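Local coordinates for protein N-terminal acetyltransferase B complex subunit MDM20 (Candida albicans, PDB 5K04) that probably serves as the non-catalytic, TPR-like helical subunit of the NatB N-terminal acetyltransferase complex, which acetylates protein N-termini, at residues Trp414-Tyr419 and Pro430-Leu435. Numbering follows the deposited sequence.
Sequences WLMKLY and PIYNGL
The ring of Tyr419 receives Ile431 at its edge, near the ring plane: CD1 of Ile431 lies 3.7 Å from Tyr419 CE2. The Tyr432 ring also presents its edge, with Met416 SD close to its plane, but SD approaches the ring's stem, 3.8 Å from Tyr432 CB. The phenol end points out of the interface, and its OH hydrogen-bonds ND1 of His442.

Ile431 is the central residue, and its two branches serve three neighbours. CG1 stands anti to the carbonyl carbon (chi1 -58°), and the extended chi2 (164°) carries CD1 on to Tyr419 and Leu415; Leu415 CD2 is 3.6 Å from Ile431 CD1. The other branch, CG2, meets Met416 CG at 3.8 Å, the two side chains lying alongside and pointing opposite ways. Met416, long and unbranched, spans the interface; its bend at chi3 (-65°) turns CE towards Leu435 CD1, 4.3 Å away.

The segments 414-419 and 430-434 run nearly antiparallel (160°), their axes 10.3 Å apart at closest approach, as a helical hairpin within the TPR-like family region. No hydrogen bond joins the two segments, so what they share directly is apolar contact, largely shielded from water.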
loop_
_atom_site.group_PDB
_atom_site.type_symbol
_atom_site.label_atom_id
_atom_site.label_comp_id
_atom_site.label_asym_id
_atom_site.label_seq_id
_atom_site.Cartn_x
_atom_site.Cartn_y
_atom_site.Cartn_z
ATOM N N TRP A 414 -8.939 -14.659 6.709
ATOM C CA TRP A 414 -9.806 -15.630 6.056
ATOM C C TRP A 414 -11.226 -15.544 6.605
ATOM O O TRP A 414 -12.197 -15.612 5.842
ATOM C CB TRP A 414 -9.227 -17.040 6.228
ATOM C CG TRP A 414 -8.252 -17.379 5.162
ATOM C CD1 TRP A 414 -6.884 -17.320 5.249
ATOM C CD2 TRP A 414 -8.553 -17.781 3.818
ATOM N NE1 TRP A 414 -6.318 -17.680 4.052
ATOM C CE2 TRP A 414 -7.319 -17.962 3.153
ATOM C CE3 TRP A 414 -9.743 -17.998 3.111
ATOM C CZ2 TRP A 414 -7.238 -18.359 1.805
ATOM C CZ3 TRP A 414 -9.667 -18.410 1.773
ATOM C CH2 TRP A 414 -8.415 -18.582 1.135
ATOM N N LEU A 415 -11.359 -15.369 7.925
ATOM C CA LEU A 415 -12.677 -15.195 8.528
ATOM C C LEU A 415 -13.426 -14.031 7.880
ATOM O O LEU A 415 -14.628 -14.132 7.596
ATOM C CB LEU A 415 -12.530 -14.977 10.037
ATOM C CG LEU A 415 -13.841 -14.849 10.810
ATOM C CD1 LEU A 415 -14.730 -16.076 10.519
ATOM C CD2 LEU A 415 -13.577 -14.700 12.303
ATOM N N MET A 416 -12.723 -12.922 7.619
ATOM C CA MET A 416 -13.355 -11.802 6.922
ATOM C C MET A 416 -13.739 -12.181 5.494
ATOM O O MET A 416 -14.831 -11.827 5.029
ATOM C CB MET A 416 -12.438 -10.576 6.953
ATOM C CG MET A 416 -12.497 -9.821 8.279
ATOM S SD MET A 416 -11.789 -8.191 8.325
ATOM C CE MET A 416 -10.144 -8.660 8.051
ATOM N N LYS A 417 -12.879 -12.940 4.798
ATOM C CA LYS A 417 -13.204 -13.375 3.434
ATOM C C LYS A 417 -14.470 -14.223 3.412
ATOM O O LYS A 417 -15.333 -14.036 2.549
ATOM C CB LYS A 417 -12.030 -14.151 2.820
ATOM C CG LYS A 417 -10.774 -13.315 2.653
ATOM C CD LYS A 417 -9.597 -14.084 2.029
ATOM C CE LYS A 417 -9.950 -14.720 0.694
ATOM N NZ LYS A 417 -8.730 -15.293 0.034
ATOM N N LEU A 418 -14.593 -15.171 4.354
ATOM C CA LEU A 418 -15.789 -16.012 4.419
ATOM C C LEU A 418 -17.034 -15.171 4.687
ATOM O O LEU A 418 -18.042 -15.307 3.986
ATOM C CB LEU A 418 -15.646 -17.087 5.501
ATOM C CG LEU A 418 -14.560 -18.175 5.409
ATOM C CD1 LEU A 418 -14.917 -19.401 6.260
ATOM C CD2 LEU A 418 -14.304 -18.595 4.015
ATOM N N TYR A 419 -16.972 -14.288 5.701
ATOM C CA TYR A 419 -18.085 -13.388 5.989
ATOM C C TYR A 419 -18.441 -12.542 4.784
ATOM O O TYR A 419 -19.604 -12.137 4.629
ATOM C CB TYR A 419 -17.752 -12.458 7.153
ATOM C CG TYR A 419 -17.919 -13.033 8.551
ATOM C CD1 TYR A 419 -18.991 -13.861 8.879
ATOM C CD2 TYR A 419 -17.019 -12.710 9.553
ATOM C CE1 TYR A 419 -19.140 -14.369 10.179
ATOM C CE2 TYR A 419 -17.143 -13.217 10.823
ATOM C CZ TYR A 419 -18.201 -14.047 11.143
ATOM O OH TYR A 419 -18.301 -14.525 12.427
ATOM N N PRO A 430 -15.391 -5.559 13.280
ATOM C CA PRO A 430 -14.738 -5.892 14.559
ATOM C C PRO A 430 -13.427 -6.650 14.382
ATOM O O PRO A 430 -12.473 -6.437 15.142
ATOM C CB PRO A 430 -15.807 -6.730 15.281
ATOM C CG PRO A 430 -17.122 -6.218 14.714
ATOM C CD PRO A 430 -16.802 -6.008 13.248
ATOM N N ILE A 431 -13.347 -7.505 13.361
ATOM C CA ILE A 431 -12.130 -8.271 13.103
ATOM C C ILE A 431 -11.032 -7.364 12.567
ATOM O O ILE A 431 -9.897 -7.377 13.061
ATOM C CB ILE A 431 -12.436 -9.417 12.127
ATOM C CG1 ILE A 431 -13.533 -10.316 12.716
ATOM C CG2 ILE A 431 -11.182 -10.209 11.821
ATOM C CD1 ILE A 431 -14.166 -11.230 11.702
ATOM N N TYR A 432 -11.367 -6.573 11.544
ATOM C CA TYR A 432 -10.461 -5.585 10.950
ATOM C C TYR A 432 -9.861 -4.669 12.007
ATOM O O TYR A 432 -8.642 -4.452 12.046
ATOM C CB TYR A 432 -11.243 -4.772 9.910
ATOM C CG TYR A 432 -10.472 -3.786 9.044
ATOM C CD1 TYR A 432 -10.209 -2.487 9.469
ATOM C CD2 TYR A 432 -10.052 -4.148 7.773
ATOM C CE1 TYR A 432 -9.519 -1.579 8.644
ATOM C CE2 TYR A 432 -9.365 -3.259 6.950
ATOM C CZ TYR A 432 -9.103 -1.980 7.385
ATOM O OH TYR A 432 -8.418 -1.118 6.545
ATOM N N ASN A 433 -10.713 -4.147 12.897
ATOM C CA ASN A 433 -10.248 -3.257 13.960
ATOM C C ASN A 433 -9.465 -3.994 15.048
ATOM O O ASN A 433 -8.599 -3.394 15.690
ATOM C CB ASN A 433 -11.440 -2.536 14.581
ATOM C CG ASN A 433 -12.077 -1.543 13.635
ATOM O OD1 ASN A 433 -11.433 -1.025 12.727
ATOM N ND2 ASN A 433 -13.354 -1.259 13.857
ATOM N N GLY A 434 -9.783 -5.269 15.307
ATOM C CA GLY A 434 -8.992 -6.054 16.243
ATOM C C GLY A 434 -7.591 -6.362 15.741
ATOM O O GLY A 434 -6.720 -6.733 16.537
ATOM N N LEU A 435 -7.360 -6.217 14.431
ATOM C CA LEU A 435 -6.034 -6.339 13.836
ATOM C C LEU A 435 -5.242 -5.039 13.916
ATOM O O LEU A 435 -4.062 -5.016 13.533
ATOM C CB LEU A 435 -6.158 -6.787 12.379
ATOM C CG LEU A 435 -6.361 -8.294 12.165
ATOM C CD1 LEU A 435 -6.786 -8.596 10.736
ATOM C CD2 LEU A 435 -5.090 -9.052 12.495
#